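Local coordinates for protein type II restriction enzyme MunI (Mycoplasma, PDB 1D02) that recognises the double-stranded DNA sequence 5'-CAATTG-3' as a homodimer and cleaves it after the first base, giving fragments with 5'-phosphate ends, at residues 29-34 with 187-192; 41-46 with 83-88; 124-129 with 146-151. The protein carries 1 engineered substitution. All blocks are in the same frame, centred on the assembly; numbering follows the deposited sequence.

Interaction 1: 29-34 with 187-192; sequences NVFNAV and EKLVQH
V190 lies among V30, F31 and V34, and L189 meets the F31 ring beside it. This is helix-helix packing on one side of the central sheet of a PD-(D/E)XK nuclease: the axes of segments 29-34 and 187-192, on helices 27-34 and 186-197, cross at -65° and approach to 10.1 Å. The side chains of F31 and V190 run alongside one another in opposing senses, which sets V190 CG2 over one face of the ring, nearer its rim than its middle, in a CH-pi contact 4.3 Å from the F31 centroid. L189 comes at about a right angle to F31 and lays CD2 3.7 Å from F31 CE1. V34 meets V190 tip to tip, CG1 to CG1 at 3.8 Å. No hydrogen bond links the two segments, and all five touching residues are buried. Farther out, W12 and L10 also pack on V190, while L42 of strand 40-44 lies against F31 and F178 and W180 against L189, so the pair sits directly on the sheet. The tightest spot is V30 CG1 against V190 CG2 at 3.4 Å, closer than usual for two methyl groups; V30 CG1 stands anti to its backbone N (chi1 160°).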
loop_
_atom_site.group_PDB
_atom_site.type_symbol
_atom_site.label_atom_id
_atom_site.label_comp_id
_atom_site.label_asym_id
_atom_site.label_seq_id
_atom_site.Cartn_x
_atom_site.Cartn_y
_atom_site.Cartn_z
ATOM N N ASN D 29 -9.945 -4.770 24.059
ATOM C CA ASN D 29 -10.202 -4.662 25.502
ATOM C C ASN D 29 -9.175 -3.771 26.213
ATOM O O ASN D 29 -9.500 -3.101 27.190
ATOM C CB ASN D 29 -10.405 -6.047 26.187
ATOM C CG ASN D 29 -9.201 -6.980 26.100
ATOM O OD1 ASN D 29 -8.130 -6.633 25.621
ATOM N ND2 ASN D 29 -9.390 -8.198 26.611
ATOM N N VAL D 30 -7.971 -3.699 25.668
ATOM C CA VAL D 30 -6.919 -2.851 26.228
ATOM C C VAL D 30 -7.319 -1.368 26.084
ATOM O O VAL D 30 -7.305 -0.606 27.067
ATOM C CB VAL D 30 -5.566 -3.115 25.501
ATOM C CG1 VAL D 30 -4.576 -1.954 25.689
ATOM C CG2 VAL D 30 -4.948 -4.428 26.024
ATOM N N PHE D 31 -7.696 -0.941 24.880
ATOM C CA PHE D 31 -8.057 0.463 24.749
ATOM C C PHE D 31 -9.386 0.787 25.425
ATOM O O PHE D 31 -9.543 1.891 25.955
ATOM C CB PHE D 31 -8.070 0.903 23.275
ATOM C CG PHE D 31 -6.719 1.350 22.783
ATOM C CD1 PHE D 31 -5.994 0.590 21.865
ATOM C CD2 PHE D 31 -6.146 2.528 23.280
ATOM C CE1 PHE D 31 -4.737 0.997 21.455
ATOM C CE2 PHE D 31 -4.877 2.936 22.868
ATOM C CZ PHE D 31 -4.176 2.167 21.953
ATOM N N ASN D 32 -10.344 -0.141 25.403
ATOM C CA ASN D 32 -11.617 0.119 26.079
ATOM C C ASN D 32 -11.349 0.327 27.565
ATOM O O ASN D 32 -11.943 1.207 28.196
ATOM C CB ASN D 32 -12.589 -1.053 25.890
ATOM C CG ASN D 32 -13.234 -1.053 24.525
ATOM O OD1 ASN D 32 -13.622 -2.108 23.995
ATOM N ND2 ASN D 32 -13.398 0.130 23.957
ATOM N N ALA D 33 -10.452 -0.462 28.138
ATOM C CA ALA D 33 -10.174 -0.285 29.561
ATOM C C ALA D 33 -9.493 1.049 29.841
ATOM O O ALA D 33 -9.899 1.798 30.737
ATOM C CB ALA D 33 -9.290 -1.433 30.091
ATOM N N VAL D 34 -8.454 1.342 29.071
ATOM C CA VAL D 34 -7.681 2.556 29.293
ATOM C C VAL D 34 -8.449 3.845 28.976
ATOM O O VAL D 34 -8.073 4.957 29.419
ATOM C CB VAL D 34 -6.310 2.457 28.543
ATOM C CG1 VAL D 34 -6.360 3.075 27.126
ATOM C CG2 VAL D 34 -5.255 3.120 29.390
ATOM N N GLU D 187 -0.002 -2.261 28.033
ATOM C CA GLU D 187 0.608 -1.004 28.417
ATOM C C GLU D 187 1.524 -0.407 27.335
ATOM O O GLU D 187 1.435 0.787 27.028
ATOM C CB GLU D 187 1.368 -1.201 29.746
ATOM C CG GLU D 187 2.041 0.058 30.275
ATOM C CD GLU D 187 2.722 -0.147 31.631
ATOM O OE1 GLU D 187 3.386 -1.194 31.824
ATOM O OE2 GLU D 187 2.607 0.749 32.495
ATOM N N LYS D 188 2.393 -1.228 26.755
ATOM C CA LYS D 188 3.295 -0.755 25.716
ATOM C C LYS D 188 2.531 -0.217 24.495
ATOM O O LYS D 188 2.932 0.786 23.905
ATOM C CB LYS D 188 4.210 -1.906 25.294
ATOM C CG LYS D 188 5.243 -1.526 24.272
ATOM C CD LYS D 188 6.616 -1.355 24.908
ATOM C CE LYS D 188 7.709 -1.417 23.833
ATOM N NZ LYS D 188 7.974 -2.814 23.286
ATOM N N LEU D 189 1.454 -0.905 24.121
ATOM C CA LEU D 189 0.612 -0.505 22.994
ATOM C C LEU D 189 0.011 0.878 23.275
ATOM O O LEU D 189 0.083 1.785 22.438
ATOM C CB LEU D 189 -0.524 -1.528 22.780
ATOM C CG LEU D 189 -1.612 -1.141 21.771
ATOM C CD1 LEU D 189 -1.030 -1.134 20.365
ATOM C CD2 LEU D 189 -2.789 -2.135 21.870
ATOM N N VAL D 190 -0.562 1.033 24.457
ATOM C CA VAL D 190 -1.185 2.308 24.816
ATOM C C VAL D 190 -0.134 3.416 24.955
ATOM O O VAL D 190 -0.379 4.565 24.547
ATOM C CB VAL D 190 -2.043 2.189 26.132
ATOM C CG1 VAL D 190 -2.695 3.539 26.448
ATOM C CG2 VAL D 190 -3.161 1.140 25.952
ATOM N N GLN D 191 1.045 3.089 25.484
ATOM C CA GLN D 191 2.087 4.107 25.634
ATOM C C GLN D 191 2.466 4.678 24.271
ATOM O O GLN D 191 2.741 5.871 24.156
ATOM C CB GLN D 191 3.329 3.544 26.333
ATOM C CG GLN D 191 3.083 3.233 27.810
ATOM C CD GLN D 191 4.286 2.608 28.492
ATOM O OE1 GLN D 191 4.954 1.753 27.874
ATOM N NE2 GLN D 191 4.548 2.954 29.671
ATOM N N HIS D 192 2.463 3.850 23.225
ATOM C CA HIS D 192 2.805 4.375 21.900
ATOM C C HIS D 192 1.779 5.437 21.507
ATOM O O HIS D 192 2.140 6.537 21.087
ATOM C CB HIS D 192 2.823 3.259 20.852
ATOM C CG HIS D 192 3.304 3.712 19.506
ATOM N ND1 HIS D 192 2.491 4.356 18.598
ATOM C CD2 HIS D 192 4.539 3.675 18.947
ATOM C CE1 HIS D 192 3.206 4.703 17.541
ATOM N NE2 HIS D 192 4.452 4.304 17.731
#

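Interaction 2: 41-46 with 83-88; sequences VLYEKP and AFAIEN. Engineered in segment 83-88: A83 (natural residue Asp).
V41 and Y43 pair with E87 and A85 as hydrogen-bonded antiparallel pairs, and L42 and E44 face I86 and F84 in the intervening non-hydrogen-bonded ones. The bond from Y43 N to A85 O is 2.9 Å long and nearly straight, 171° at the hydrogen. Beyond the strand, K45 N still reaches A83 O at 3.3 Å, but it sits well above the carbonyl plane, and A83 O also accepts a bond from the hydroxyl of Y28.

On the face bearing Y43, the ring turns its edge to the neighbouring strand, with A85 CB 4.0 Å from Y43 CD1. The E87 carboxylate, carried on a fully extended chain with CG anti to the backbone N (chi1 177°), places OE1 near the plane of the Y43 ring, and the two planes are 62° apart. Y43 OH is placed as donor to E87 OE1, but at 2.4 Å the separation is too short for the details of the bond to be trusted. The other oxygen, E87 OE2, has a weak bond to H92. P46 CG closes over A85 CB at 3.7 Å.

Strands 40-44 and 84-88 form one margin of the mixed sheet, and strand 93-101 lies on the far side of 84-88. There A83 and F84 both face G97, a classic beta bulge. A83 is an engineered replacement of Asp, at a position consistent with the first acidic residue of the PD-(D/E)XK motif, and its N makes a weak hydrogen bond to E98.

On the face bearing L42, F84 and I86, packing is apolar under helix 27-34, whereas E44, also on it, is exposed and touches Y28 and N32. L42 CD1 spans two residues of the partner strand, 3.9 Å from F84 CD1 and 3.8 Å from I86 CG1, while N32 and L27 cover L42 and F84.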
loop_
_atom_site.group_PDB
_atom_site.type_symbol
_atom_site.label_atom_id
_atom_site.label_comp_id
_atom_site.label_asym_id
_atom_site.label_seq_id
_atom_site.Cartn_x
_atom_site.Cartn_y
_atom_site.Cartn_z
ATOM N N VAL D 41 -12.891 7.383 22.967
ATOM C CA VAL D 41 -13.695 6.194 22.773
ATOM C C VAL D 41 -13.063 5.401 21.640
ATOM O O VAL D 41 -12.506 5.968 20.707
ATOM C CB VAL D 41 -15.148 6.525 22.400
ATOM C CG1 VAL D 41 -15.788 7.365 23.492
ATOM C CG2 VAL D 41 -15.185 7.252 21.079
ATOM N N LEU D 42 -13.119 4.083 21.754
ATOM C CA LEU D 42 -12.561 3.211 20.731
ATOM C C LEU D 42 -13.739 2.643 19.947
ATOM O O LEU D 42 -14.730 2.204 20.542
ATOM C CB LEU D 42 -11.807 2.031 21.356
ATOM C CG LEU D 42 -11.213 1.041 20.343
ATOM C CD1 LEU D 42 -9.925 1.561 19.725
ATOM C CD2 LEU D 42 -10.998 -0.283 21.053
ATOM N N TYR D 43 -13.633 2.641 18.621
ATOM C CA TYR D 43 -14.689 2.068 17.782
ATOM C C TYR D 43 -14.084 0.826 17.133
ATOM O O TYR D 43 -12.943 0.863 16.691
ATOM C CB TYR D 43 -15.091 3.025 16.653
ATOM C CG TYR D 43 -15.666 4.350 17.108
ATOM C CD1 TYR D 43 -15.173 5.561 16.603
ATOM C CD2 TYR D 43 -16.717 4.397 18.021
ATOM C CE1 TYR D 43 -15.728 6.790 16.996
ATOM C CE2 TYR D 43 -17.275 5.618 18.418
ATOM C CZ TYR D 43 -16.777 6.803 17.898
ATOM O OH TYR D 43 -17.351 8.003 18.274
ATOM N N GLU D 44 -14.844 -0.261 17.113
ATOM C CA GLU D 44 -14.439 -1.502 16.452
ATOM C C GLU D 44 -15.160 -1.372 15.091
ATOM O O GLU D 44 -16.328 -1.026 15.019
ATOM C CB GLU D 44 -14.922 -2.696 17.308
ATOM C CG GLU D 44 -14.259 -2.671 18.706
ATOM C CD GLU D 44 -14.955 -3.484 19.813
ATOM O OE1 GLU D 44 -15.591 -4.522 19.512
ATOM O OE2 GLU D 44 -14.830 -3.085 21.006
ATOM N N LYS D 45 -14.462 -1.563 13.984
ATOM C CA LYS D 45 -15.121 -1.401 12.675
ATOM C C LYS D 45 -15.993 -0.110 12.461
ATOM O O LYS D 45 -17.186 -0.170 12.127
ATOM C CB LYS D 45 -15.951 -2.665 12.346
ATOM C CG LYS D 45 -16.389 -2.803 10.890
ATOM C CD LYS D 45 -17.122 -4.125 10.660
ATOM C CE LYS D 45 -17.560 -4.293 9.210
ATOM N NZ LYS D 45 -18.378 -5.525 9.034
ATOM N N PRO D 46 -15.395 1.076 12.659
ATOM C CA PRO D 46 -16.046 2.391 12.484
ATOM C C PRO D 46 -16.625 2.474 11.068
ATOM O O PRO D 46 -16.077 1.872 10.145
ATOM C CB PRO D 46 -14.888 3.371 12.672
ATOM C CG PRO D 46 -13.671 2.534 12.278
ATOM C CD PRO D 46 -13.964 1.238 12.944
ATOM N N ALA D 83 -10.029 -1.439 10.932
ATOM C CA ALA D 83 -10.078 -2.380 12.054
ATOM C C ALA D 83 -10.557 -1.654 13.321
ATOM O O ALA D 83 -11.277 -2.225 14.144
ATOM C CB ALA D 83 -8.701 -2.969 12.301
ATOM N N PHE D 84 -10.153 -0.396 13.471
ATOM C CA PHE D 84 -10.566 0.376 14.651
ATOM C C PHE D 84 -10.388 1.870 14.415
ATOM O O PHE D 84 -9.867 2.286 13.384
ATOM C CB PHE D 84 -9.743 -0.075 15.889
ATOM C CG PHE D 84 -8.270 0.310 15.854
ATOM C CD1 PHE D 84 -7.817 1.500 16.442
ATOM C CD2 PHE D 84 -7.323 -0.521 15.251
ATOM C CE1 PHE D 84 -6.467 1.831 16.426
ATOM C CE2 PHE D 84 -5.970 -0.189 15.228
ATOM C CZ PHE D 84 -5.543 0.989 15.821
ATOM N N ALA D 85 -10.898 2.673 15.339
ATOM C CA ALA D 85 -10.675 4.118 15.281
ATOM C C ALA D 85 -10.672 4.579 16.713
ATOM O O ALA D 85 -11.339 3.984 17.565
ATOM C CB ALA D 85 -11.793 4.858 14.516
ATOM N N ILE D 86 -9.921 5.644 16.972
ATOM C CA ILE D 86 -9.885 6.237 18.302
ATOM C C ILE D 86 -10.363 7.676 18.132
ATOM O O ILE D 86 -9.774 8.442 17.358
ATOM C CB ILE D 86 -8.470 6.243 18.893
ATOM C CG1 ILE D 86 -8.056 4.807 19.193
ATOM C CG2 ILE D 86 -8.442 7.089 20.177
ATOM C CD1 ILE D 86 -6.643 4.655 19.601
ATOM N N GLU D 87 -11.441 8.029 18.829
ATOM C CA GLU D 87 -11.950 9.397 18.721
ATOM C C GLU D 87 -11.820 10.158 20.022
ATOM O O GLU D 87 -12.042 9.596 21.101
ATOM C CB GLU D 87 -13.443 9.414 18.333
ATOM C CG GLU D 87 -14.030 10.851 18.286
ATOM C CD GLU D 87 -15.443 10.913 17.750
ATOM O OE1 GLU D 87 -16.021 9.851 17.437
ATOM O OE2 GLU D 87 -15.982 12.036 17.642
ATOM N N ASN D 88 -11.435 11.428 19.922
ATOM C CA ASN D 88 -11.414 12.328 21.078
ATOM C C ASN D 88 -12.815 12.957 20.934
ATOM O O ASN D 88 -13.048 13.736 19.997
ATOM C CB ASN D 88 -10.336 13.378 20.895
ATOM C CG ASN D 88 -10.406 14.478 21.947
ATOM O OD1 ASN D 88 -11.488 14.802 22.462
ATOM N ND2 ASN D 88 -9.260 15.065 22.245
#

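Interaction 3: 124-129 with 146-151; sequences KLFTPG and LPFWVV
The F148 ring has the CB of L125 over the centre of one face and the F126 ring at its edge. F126 in turn takes F148 CZ over the centre of its own face, a T-shaped stack in which F148 supplies the edge: the planes stand at 82° and the centroids are 5.1 Å apart. L125 CB makes a CH-pi contact 3.6 Å from the F148 centroid, almost on the ring normal, and L125 CD1 continues across the same ring to lie 3.5 Å from F148 CD1. F148 CG stands between the backbone N and the carbonyl carbon (chi1 61°), and from there the ring extends toward L125 and F126. L146 crosses F126 at about a right angle and brings CD1 3.4 Å from F126 CE2, while V150 CG2 touches L125 CD1 at 4.0 Å. Y170 of helix 160-170 packs on F148 and V150 and meets F126 edge-to-face.

The contact fastens the 3-10 turn before helix 128-138 to the start of strand 148-153. At the helix N-cap, T127 OG1 donates to K124 O at 2.8 Å and also bonds L130 N. K124 itself forms a salt bridge with E120 of the second subunit and packs on a DNA phosphate. Between the two segments the hold is by ring stacking and apolar fit, with no directional polar bond.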
loop_
_atom_site.group_PDB
_atom_site.type_symbol
_atom_site.label_atom_id
_atom_site.label_comp_id
_atom_site.label_asym_id
_atom_site.label_seq_id
_atom_site.Cartn_x
_atom_site.Cartn_y
_atom_site.Cartn_z
ATOM N N LYS D 124 -2.304 0.520 1.415
ATOM C CA LYS D 124 -3.327 1.263 0.682
ATOM C C LYS D 124 -3.566 2.610 1.376
ATOM O O LYS D 124 -4.010 3.573 0.741
ATOM C CB LYS D 124 -4.642 0.499 0.652
ATOM C CG LYS D 124 -5.288 0.276 2.024
ATOM C CD LYS D 124 -6.468 -0.707 1.945
ATOM C CE LYS D 124 -7.628 -0.187 1.085
ATOM N NZ LYS D 124 -8.878 -1.072 1.175
ATOM N N LEU D 125 -3.253 2.678 2.662
ATOM C CA LEU D 125 -3.487 3.908 3.417
ATOM C C LEU D 125 -2.544 5.022 2.987
ATOM O O LEU D 125 -2.779 6.176 3.320
ATOM C CB LEU D 125 -3.345 3.647 4.917
ATOM C CG LEU D 125 -4.328 2.611 5.465
ATOM C CD1 LEU D 125 -4.073 2.388 6.948
ATOM C CD2 LEU D 125 -5.760 3.077 5.212
ATOM N N PHE D 126 -1.484 4.674 2.262
ATOM C CA PHE D 126 -0.544 5.687 1.771
ATOM C C PHE D 126 -0.969 6.284 0.419
ATOM O O PHE D 126 -0.323 7.228 -0.072
ATOM C CB PHE D 126 0.868 5.104 1.615
ATOM C CG PHE D 126 1.555 4.785 2.920
ATOM C CD1 PHE D 126 1.491 3.517 3.474
ATOM C CD2 PHE D 126 2.336 5.744 3.557
ATOM C CE1 PHE D 126 2.209 3.204 4.645
ATOM C CE2 PHE D 126 3.037 5.435 4.709
ATOM C CZ PHE D 126 2.976 4.162 5.247
ATOM N N THR D 127 -2.026 5.741 -0.204
ATOM C CA THR D 127 -2.461 6.303 -1.492
ATOM C C THR D 127 -2.924 7.733 -1.271
ATOM O O THR D 127 -3.514 8.054 -0.233
ATOM C CB THR D 127 -3.632 5.513 -2.127
ATOM O OG1 THR D 127 -4.754 5.461 -1.235
ATOM C CG2 THR D 127 -3.158 4.093 -2.472
ATOM N N PRO D 128 -2.662 8.614 -2.243
ATOM C CA PRO D 128 -3.094 10.001 -2.053
ATOM C C PRO D 128 -4.591 10.126 -1.822
ATOM O O PRO D 128 -5.043 10.979 -1.053
ATOM C CB PRO D 128 -2.595 10.707 -3.321
ATOM C CG PRO D 128 -2.416 9.559 -4.344
ATOM C CD PRO D 128 -1.864 8.452 -3.469
ATOM N N GLY D 129 -5.365 9.256 -2.466
ATOM C CA GLY D 129 -6.798 9.286 -2.306
ATOM C C GLY D 129 -7.275 8.971 -0.903
ATOM O O GLY D 129 -8.135 9.691 -0.380
ATOM N N LEU D 146 0.910 10.927 9.784
ATOM C CA LEU D 146 -0.093 10.421 8.845
ATOM C C LEU D 146 -1.368 10.224 9.668
ATOM O O LEU D 146 -1.302 10.024 10.881
ATOM C CB LEU D 146 0.366 9.105 8.217
ATOM C CG LEU D 146 1.710 9.263 7.483
ATOM C CD1 LEU D 146 2.062 7.954 6.764
ATOM C CD2 LEU D 146 1.633 10.416 6.471
ATOM N N PRO D 147 -2.539 10.239 9.021
ATOM C CA PRO D 147 -3.835 10.090 9.696
ATOM C C PRO D 147 -4.269 8.693 10.102
ATOM O O PRO D 147 -5.419 8.500 10.487
ATOM C CB PRO D 147 -4.802 10.710 8.694
ATOM C CG PRO D 147 -4.182 10.291 7.362
ATOM C CD PRO D 147 -2.709 10.535 7.584
ATOM N N PHE D 148 -3.366 7.722 10.000
ATOM C CA PHE D 148 -3.713 6.348 10.351
ATOM C C PHE D 148 -2.630 5.732 11.209
ATOM O O PHE D 148 -1.518 6.264 11.310
ATOM C CB PHE D 148 -3.895 5.510 9.075
ATOM C CG PHE D 148 -2.650 5.432 8.221
ATOM C CD1 PHE D 148 -1.687 4.453 8.464
ATOM C CD2 PHE D 148 -2.444 6.334 7.180
ATOM C CE1 PHE D 148 -0.531 4.369 7.676
ATOM C CE2 PHE D 148 -1.300 6.264 6.387
ATOM C CZ PHE D 148 -0.334 5.287 6.621
ATOM N N TRP D 149 -2.961 4.605 11.830
ATOM C CA TRP D 149 -2.014 3.900 12.681
ATOM C C TRP D 149 -2.181 2.415 12.413
ATOM O O TRP D 149 -3.266 1.869 12.605
ATOM C CB TRP D 149 -2.319 4.218 14.148
ATOM C CG TRP D 149 -1.390 3.571 15.135
ATOM C CD1 TRP D 149 -0.069 3.277 14.953
ATOM C CD2 TRP D 149 -1.699 3.235 16.491
ATOM N NE1 TRP D 149 0.470 2.775 16.124
ATOM C CE2 TRP D 149 -0.512 2.741 17.082
ATOM C CE3 TRP D 149 -2.864 3.309 17.271
ATOM C CZ2 TRP D 149 -0.449 2.319 18.420
ATOM C CZ3 TRP D 149 -2.805 2.889 18.607
ATOM C CH2 TRP D 149 -1.603 2.400 19.161
ATOM N N VAL D 150 -1.103 1.772 11.965
ATOM C CA VAL D 150 -1.146 0.344 11.663
ATOM C C VAL D 150 -0.435 -0.398 12.801
ATOM O O VAL D 150 0.718 -0.109 13.122
ATOM C CB VAL D 150 -0.439 0.022 10.316
ATOM C CG1 VAL D 150 -0.426 -1.484 10.084
ATOM C CG2 VAL D 150 -1.164 0.720 9.128
ATOM N N VAL D 151 -1.165 -1.305 13.444
ATOM C CA VAL D 151 -0.589 -2.117 14.517
ATOM C C VAL D 151 -0.332 -3.516 13.969
ATOM O O VAL D 151 -1.264 -4.176 13.472
ATOM C CB VAL D 151 -1.542 -2.200 15.720
ATOM C CG1 VAL D 151 -0.951 -3.126 16.787
ATOM C CG2 VAL D 151 -1.765 -0.782 16.294
#

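The three contacts illustrate how one mixed sheet can organise a nuclease. Interaction 2 forms its outer margin at strands 40-44 and 84-88; interaction 3 ties strand 148-153, farther in, to the turn before helix 128-138; interaction 1 packs helices 27-34 and 186-197 over the sheet. Their centres lie about 13 Å (1 and 2), about 15 Å (2 and 3) and about 21 Å (1 and 3) apart. Along the chain, interaction 2 closes before interaction 3 opens, and interaction 1 brackets both. F31 touches L42, I86 and W149, and F84 meets W149, joining all three in one apolar layer. The nearest atoms of interactions 2 and 3 are about 5 and 4 Å from the DNA; the helix pair is set back, its nearest atom about 14 Å away.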